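Local coordinates for protein 2-dehydro-3-deoxy-D-arabinonate dehydratase (PDB 2Q18) that catalyses the dehydration of 2-dehydro-3-deoxy-D-arabinonate to 2,5-dioxopentanoate with the help of a divalent metal, a step in pentose oxidation, at residues T160-V165 and G186-G191; E145-L150 and I251-T256. All coordinates share one frame; numbering follows the deposited sequence.

Interaction 1. Residues T160-V165 and G186-G191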
# COMPACT_ATOMS: atom_id res chain seq x y z
N THR A 160 6.48 1.69 30.54
CA THR A 160 7.51 2.59 30.03
C THR A 160 7.58 3.85 30.92
O THR A 160 6.73 4.05 31.80
CB THR A 160 7.27 2.94 28.53
OG1 THR A 160 8.46 3.49 27.95
CG2 THR A 160 6.11 3.93 28.35
N ILE A 161 8.60 4.67 30.70
CA ILE A 161 8.71 5.96 31.37
C ILE A 161 8.08 7.00 30.46
O ILE A 161 8.34 7.00 29.27
CB ILE A 161 10.19 6.35 31.60
CG1 ILE A 161 10.95 5.24 32.33
CG2 ILE A 161 10.30 7.70 32.34
CD1 ILE A 161 12.47 5.35 32.23
N MET A 162 7.25 7.88 31.01
CA MET A 162 6.74 9.00 30.22
C MET A 162 6.97 10.33 30.92
O MET A 162 6.84 10.42 32.14
CB MET A 162 5.25 8.84 29.86
CG MET A 162 4.65 9.98 28.98
SD MET A 162 3.07 9.58 28.14
CE MET A 162 3.70 8.60 26.78
N ASP A 163 7.31 11.35 30.14
CA ASP A 163 7.36 12.72 30.62
C ASP A 163 6.14 13.44 30.09
O ASP A 163 6.04 13.70 28.89
CB ASP A 163 8.65 13.40 30.15
CG ASP A 163 8.85 14.80 30.73
OD1 ASP A 163 7.93 15.33 31.40
OD2 ASP A 163 9.94 15.37 30.50
N ASP A 164 5.20 13.76 30.98
CA ASP A 164 4.05 14.59 30.64
C ASP A 164 4.46 16.05 30.79
O ASP A 164 4.28 16.65 31.86
CB ASP A 164 2.85 14.22 31.53
CG ASP A 164 1.62 15.11 31.30
OD1 ASP A 164 1.65 16.00 30.42
OD2 ASP A 164 0.61 14.92 32.01
N VAL A 165 5.01 16.62 29.73
CA VAL A 165 5.51 18.00 29.76
C VAL A 165 4.32 18.97 29.85
O VAL A 165 3.43 18.95 28.99
CB VAL A 165 6.41 18.32 28.54
CG1 VAL A 165 7.10 19.67 28.72
CG2 VAL A 165 7.46 17.22 28.32
N GLY A 186 6.09 18.24 20.81
CA GLY A 186 7.09 17.94 21.84
C GLY A 186 6.59 18.00 23.27
O GLY A 186 7.39 18.16 24.20
N CYS A 187 5.28 17.84 23.46
CA CYS A 187 4.67 17.93 24.79
C CYS A 187 4.86 16.66 25.61
O CYS A 187 4.50 16.60 26.79
CB CYS A 187 3.17 18.22 24.66
SG CYS A 187 2.22 16.85 23.92
N CYS A 188 5.43 15.64 24.97
CA CYS A 188 5.40 14.30 25.52
C CYS A 188 6.62 13.49 25.09
O CYS A 188 6.99 13.51 23.92
CB CYS A 188 4.12 13.61 25.00
SG CYS A 188 3.85 12.01 25.65
N ALA A 189 7.24 12.78 26.04
CA ALA A 189 8.37 11.90 25.74
C ALA A 189 8.23 10.57 26.45
O ALA A 189 7.73 10.52 27.57
CB ALA A 189 9.69 12.56 26.14
N PHE A 190 8.69 9.49 25.81
CA PHE A 190 8.63 8.18 26.44
C PHE A 190 9.69 7.20 25.95
O PHE A 190 10.23 7.34 24.86
CB PHE A 190 7.22 7.56 26.34
CG PHE A 190 6.84 7.09 24.96
CD1 PHE A 190 7.00 5.75 24.60
CD2 PHE A 190 6.31 7.98 24.03
CE1 PHE A 190 6.64 5.31 23.32
CE2 PHE A 190 5.96 7.55 22.75
CZ PHE A 190 6.13 6.21 22.40
N GLY A 191 9.97 6.21 26.79
CA GLY A 191 11.00 5.22 26.51
C GLY A 191 11.96 5.10 27.69
O GLY A 191 11.58 5.36 28.83
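T160 touches G191 at the far end of an antiparallel strand pair: its OG1 lies 3.4 Å from G191 CA and is hydrogen-bonded to the carbonyl of V193 further along that strand. I161 offers its carbonyl to G191 N, and the same oxygen also takes a CA-H...O contact from F190. M162, paired with F190 in a non-hydrogen-bonded position, carries the side-chain packing. With CG anti to the backbone N (chi1 -178°) and the chain bent at its last torsion, SD comes 3.6 Å from C188 SG, while CE turns back to lie 3.7 Å from F190 CB and approaches the ring obliquely at CG and CD2. D163 exchanges two backbone bonds with A189, its N reaching A189 O at 2.7 Å and its O accepting from A189 N at 3.2 Å; its OD1 accepts a hydrogen bond from E143 N. D164, opposite C188, forms salt bridges through its carboxylate, OD1 to K118 and OD2 to K182. Beyond the last bridged pair, V165 N bonds to C187 O at 3.0 Å, a bent bond (131° at the hydrogen), with V165 CB pressed on the same oxygen. This antiparallel pairing lies in the FAH-family core and carries D164, a magnesium ligand.

Interaction 2. Residues E145-L150 and I251-T256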
# COMPACT_ATOMS: atom_id res chain seq x y z
N GLU A 145 6.54 10.02 35.14
CA GLU A 145 5.44 9.09 35.38
C GLU A 145 5.72 7.69 34.86
O GLU A 145 6.44 7.51 33.87
CB GLU A 145 4.15 9.62 34.74
CG GLU A 145 3.96 11.13 34.83
CD GLU A 145 2.54 11.59 34.56
OE1 GLU A 145 2.23 12.74 34.93
OE2 GLU A 145 1.74 10.82 33.99
N LEU A 146 5.16 6.71 35.55
CA LEU A 146 5.03 5.37 34.99
C LEU A 146 3.88 5.41 33.99
O LEU A 146 2.83 5.98 34.27
CB LEU A 146 4.74 4.35 36.10
CG LEU A 146 4.65 2.87 35.69
CD1 LEU A 146 6.03 2.35 35.26
CD2 LEU A 146 4.09 2.02 36.82
N ALA A 147 4.10 4.82 32.81
CA ALA A 147 3.06 4.75 31.80
C ALA A 147 2.87 3.30 31.36
O ALA A 147 3.80 2.50 31.43
CB ALA A 147 3.41 5.62 30.60
N VAL A 148 1.65 2.97 30.93
CA VAL A 148 1.33 1.63 30.44
C VAL A 148 0.95 1.64 28.96
O VAL A 148 0.28 2.57 28.49
CB VAL A 148 0.20 0.94 31.26
CG1 VAL A 148 0.70 0.53 32.64
CG2 VAL A 148 -1.03 1.85 31.38
N VAL A 149 1.40 0.63 28.24
CA VAL A 149 0.97 0.40 26.86
C VAL A 149 -0.22 -0.57 26.92
O VAL A 149 -0.17 -1.59 27.60
CB VAL A 149 2.10 -0.18 25.97
CG1 VAL A 149 1.64 -0.32 24.53
CG2 VAL A 149 3.36 0.71 26.04
N LEU A 150 -1.28 -0.23 26.19
CA LEU A 150 -2.57 -0.93 26.27
C LEU A 150 -3.01 -1.52 24.94
O LEU A 150 -2.74 -0.94 23.89
CB LEU A 150 -3.65 0.06 26.73
CG LEU A 150 -4.04 0.28 28.20
CD1 LEU A 150 -3.03 -0.21 29.23
CD2 LEU A 150 -4.42 1.75 28.41
N ILE A 251 -1.08 4.56 24.86
CA ILE A 251 -0.35 4.75 26.11
C ILE A 251 -1.16 5.57 27.10
O ILE A 251 -1.71 6.62 26.76
CB ILE A 251 1.05 5.38 25.88
CG1 ILE A 251 1.95 4.41 25.11
CG2 ILE A 251 1.71 5.74 27.22
CD1 ILE A 251 3.30 4.99 24.69
N LEU A 252 -1.25 5.06 28.33
CA LEU A 252 -1.83 5.80 29.44
C LEU A 252 -0.74 6.10 30.46
O LEU A 252 -0.11 5.18 30.99
CB LEU A 252 -2.98 5.03 30.09
CG LEU A 252 -3.54 5.58 31.41
CD1 LEU A 252 -4.26 6.92 31.22
CD2 LEU A 252 -4.47 4.57 32.06
N THR A 253 -0.53 7.38 30.73
CA THR A 253 0.44 7.79 31.73
C THR A 253 -0.27 8.08 33.06
O THR A 253 -1.33 8.71 33.09
CB THR A 253 1.35 8.95 31.23
OG1 THR A 253 2.38 9.22 32.18
CG2 THR A 253 0.56 10.23 30.94
N THR A 254 0.30 7.58 34.15
CA THR A 254 -0.47 7.36 35.38
C THR A 254 -0.38 8.44 36.48
O THR A 254 -0.71 8.18 37.64
CB THR A 254 -0.15 5.98 35.98
OG1 THR A 254 1.23 5.93 36.36
CG2 THR A 254 -0.43 4.87 34.96
N GLY A 255 0.02 9.65 36.11
CA GLY A 255 0.15 10.76 37.06
C GLY A 255 1.54 10.89 37.66
O GLY A 255 2.38 10.01 37.49
N THR A 256 1.79 12.00 38.35
CA THR A 256 3.10 12.23 38.98
C THR A 256 3.01 12.66 40.44
O THR A 256 2.01 13.24 40.87
CB THR A 256 3.95 13.27 38.19
OG1 THR A 256 5.32 13.18 38.62
CG2 THR A 256 3.45 14.70 38.40
O HOH W 1 3.09 7.56 37.75
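E145 and T253 meet through a very short hydrogen bond, T253 OG1 to E145 OE2 at 2.5 Å, the two side chains crossing at about a right angle. G255 N reaches the same oxygen at 3.0 Å from above the carboxylate plane, so two donors grip OE2 and help fix the rotation of a magnesium-binding group. Putting an alanine at E145 would probably leave T253 OG1 and G255 N without their shared acceptor and cost the metal one of its ligands. Next along, L146 O accepts from both T254 N and T254 OG1, the hydroxyl at 2.6 Å; chi1 of 63° sets that OG1 between the backbone N and carbonyl carbon, which brings it onto L146 O, alongside the bond from its own backbone N. A water bridges L146 N, T254 OG1 and G255 O. Beyond it the pairing becomes regular: V148 and L252 exchange backbone bonds of 2.8 Å (V148 N to L252 O) and 2.9 Å (L252 N to V148 O). On one face A147 CB packs 3.8 Å from I251 CG2; on the other V148 and L252 lie side by side, joined by L150 CD2. The arrangement is an antiparallel strand pair whose one end reaches the active site, with metal-binding E145 beside substrate-binding T256.

Following the chain from the N terminus, strand 140-150 is the first of the four pieces to be reached; it supplies one side of interaction 2 and turns directly into strand 156-167, which supplies one side of interaction 1. A largely helical excursion then brings 186-191 back against 160-165, closing the shorter loop. Much later 251-256 returns to 145-150, closing a longer loop that contains the whole of interaction 1. The contacts therefore nest without crossing. Neighbouring strands 140-150 and 156-167 join them, with backbone bonds pairing T160 with A147 and M162 with E145. M162 also packs on I251 and T253, and the metal ligands E145 and D164 come close together.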